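Local coordinates for motility-associated killing factor MakB (Vibrio cholerae serotype O1, PDB 6W1W), which probably acts as one component of a tripartite cytotoxin that resembles the alpha-pore-forming toxins, at residues A[50-55]-A[141-146]. Sequence-based numbering, arbitrary orientation.
Sequences EVRSRT and LLASSI
Val-51 and Leu-142 have the nearest CA atoms across the two segments, 6.0 Å apart, where 50-55 and 141-146 run almost exactly antiparallel (175°) with their axes 9.4 Å from each other. The polar side of the interface centres on Ser-145, whose hydroxyl donates a hydrogen bond from OG to OE2 of Glu-50 (2.8 Å). The serine meets that oxygen from above the carboxylate plane, 36° out of it. One turn on, Arg-54 NH2 forms a salt bridge with the same Glu-50 OE2, so a single carboxylate oxygen takes both a charged partner from its own helix and a hydroxyl from the facing one. The extended chain of Arg-54 reaches across Leu-141 at about a right angle; Ser-145 CB lies over one face of the guanidinium, offset toward its rim, while Leu-141 CB sits at its edge, in plane. These contacts join helix 46-66 to the long helix 100-151 within the elongated helical bundle of MakB, consistent with the fold of alpha-pore-forming toxins. Deeper in, the contact turns apolar. Leu-142 CD2 approaches the carbonyl oxygen Val-51 O and packs against CG2 of Thr-55 (3.6 Å); the OG1 hydroxyl of that threonine donates instead within its own helix, to Arg-52 O. With CG2 anti to its carbonyl carbon, Val-51 directs this methyl at Ile-146 CG2, 3.5 Å away. Ile-263 of helix 251-270 packs against both Leu-142 and Ile-146, while Ile-38 touches Val-51 and Thr-55.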
loop_
_atom_site.group_PDB
_atom_site.type_symbol
_atom_site.label_atom_id
_atom_site.label_comp_id
_atom_site.label_asym_id
_atom_site.label_seq_id
_atom_site.Cartn_x
_atom_site.Cartn_y
_atom_site.Cartn_z
ATOM N N GLU A 50 -13.342 -22.658 -12.944
ATOM C CA GLU A 50 -12.153 -22.807 -12.114
ATOM C C GLU A 50 -11.623 -21.450 -11.661
ATOM O O GLU A 50 -11.209 -21.294 -10.506
ATOM C CB GLU A 50 -11.086 -23.580 -12.888
ATOM C CG GLU A 50 -9.927 -24.086 -12.048
ATOM C CD GLU A 50 -9.006 -25.000 -12.831
ATOM O OE1 GLU A 50 -9.445 -26.108 -13.210
ATOM O OE2 GLU A 50 -7.846 -24.606 -13.079
ATOM N N VAL A 51 -11.641 -20.453 -12.550
ATOM C CA VAL A 51 -11.094 -19.141 -12.204
ATOM C C VAL A 51 -11.968 -18.449 -11.165
ATOM O O VAL A 51 -11.461 -17.808 -10.236
ATOM C CB VAL A 51 -10.919 -18.285 -13.474
ATOM C CG1 VAL A 51 -10.946 -16.808 -13.143
ATOM C CG2 VAL A 51 -9.613 -18.630 -14.154
ATOM N N ARG A 52 -13.291 -18.570 -11.301
ATOM C CA ARG A 52 -14.191 -17.976 -10.318
ATOM C C ARG A 52 -13.925 -18.532 -8.928
ATOM O O ARG A 52 -13.940 -17.788 -7.938
ATOM C CB ARG A 52 -15.648 -18.219 -10.714
ATOM C CG ARG A 52 -16.477 -16.958 -10.875
ATOM C CD ARG A 52 -17.930 -17.283 -11.199
ATOM N NE ARG A 52 -18.045 -18.388 -12.145
ATOM C CZ ARG A 52 -17.890 -18.271 -13.460
ATOM N NH1 ARG A 52 -18.014 -19.332 -14.242
ATOM N NH2 ARG A 52 -17.609 -17.090 -13.993
ATOM N N SER A 53 -13.673 -19.839 -8.835
ATOM C CA SER A 53 -13.386 -20.450 -7.543
ATOM C C SER A 53 -12.091 -19.913 -6.953
ATOM O O SER A 53 -12.045 -19.551 -5.773
ATOM C CB SER A 53 -13.318 -21.969 -7.685
ATOM O OG SER A 53 -14.581 -22.487 -8.055
ATOM N N ARG A 54 -11.029 -19.843 -7.758
ATOM C CA ARG A 54 -9.730 -19.460 -7.217
ATOM C C ARG A 54 -9.662 -17.988 -6.830
ATOM O O ARG A 54 -8.795 -17.615 -6.033
ATOM C CB ARG A 54 -8.630 -19.815 -8.212
ATOM C CG ARG A 54 -8.741 -21.238 -8.714
ATOM C CD ARG A 54 -7.406 -21.846 -9.088
ATOM N NE ARG A 54 -7.595 -23.164 -9.684
ATOM C CZ ARG A 54 -6.613 -24.016 -9.953
ATOM N NH1 ARG A 54 -5.358 -23.698 -9.674
ATOM N NH2 ARG A 54 -6.889 -25.193 -10.499
ATOM N N THR A 55 -10.549 -17.143 -7.366
ATOM C CA THR A 55 -10.652 -15.777 -6.855
ATOM C C THR A 55 -11.377 -15.744 -5.520
ATOM O O THR A 55 -11.132 -14.847 -4.703
ATOM C CB THR A 55 -11.380 -14.862 -7.845
ATOM O OG1 THR A 55 -12.653 -15.430 -8.175
ATOM C CG2 THR A 55 -10.567 -14.670 -9.107
ATOM N N LEU A 141 -2.204 -19.734 -8.822
ATOM C CA LEU A 141 -3.316 -20.631 -9.113
ATOM C C LEU A 141 -4.210 -20.051 -10.198
ATOM O O LEU A 141 -4.617 -20.763 -11.124
ATOM C CB LEU A 141 -4.117 -20.905 -7.841
ATOM C CG LEU A 141 -3.418 -21.723 -6.756
ATOM C CD1 LEU A 141 -4.336 -21.865 -5.559
ATOM C CD2 LEU A 141 -2.986 -23.092 -7.281
ATOM N N LEU A 142 -4.524 -18.758 -10.098
ATOM C CA LEU A 142 -5.285 -18.095 -11.152
ATOM C C LEU A 142 -4.493 -18.052 -12.451
ATOM O O LEU A 142 -5.027 -18.350 -13.525
ATOM C CB LEU A 142 -5.671 -16.689 -10.705
ATOM C CG LEU A 142 -6.885 -16.623 -9.782
ATOM C CD1 LEU A 142 -6.973 -15.273 -9.104
ATOM C CD2 LEU A 142 -8.149 -16.913 -10.577
ATOM N N ALA A 143 -3.211 -17.685 -12.365
ATOM C CA ALA A 143 -2.357 -17.642 -13.548
ATOM C C ALA A 143 -2.354 -18.981 -14.269
ATOM O O ALA A 143 -2.526 -19.044 -15.492
ATOM C CB ALA A 143 -0.937 -17.241 -13.153
ATOM N N SER A 144 -2.158 -20.069 -13.519
ATOM C CA SER A 144 -2.186 -21.397 -14.120
ATOM C C SER A 144 -3.567 -21.719 -14.684
ATOM O O SER A 144 -3.682 -22.390 -15.718
ATOM C CB SER A 144 -1.761 -22.440 -13.084
ATOM O OG SER A 144 -1.768 -23.752 -13.627
ATOM N N SER A 145 -4.625 -21.219 -14.037
ATOM C CA SER A 145 -5.983 -21.585 -14.428
ATOM C C SER A 145 -6.407 -20.887 -15.720
ATOM O O SER A 145 -7.041 -21.510 -16.582
ATOM C CB SER A 145 -6.950 -21.268 -13.289
ATOM O OG SER A 145 -8.209 -21.877 -13.506
ATOM N N ILE A 146 -6.083 -19.597 -15.872
ATOM C CA ILE A 146 -6.391 -18.909 -17.127
ATOM C C ILE A 146 -5.520 -19.446 -18.255
ATOM O O ILE A 146 -5.969 -19.567 -19.400
ATOM C CB ILE A 146 -6.234 -17.382 -16.978
ATOM C CG1 ILE A 146 -4.810 -17.018 -16.545
ATOM C CG2 ILE A 146 -7.264 -16.815 -16.015
ATOM C CD1 ILE A 146 -4.671 -15.640 -15.933
#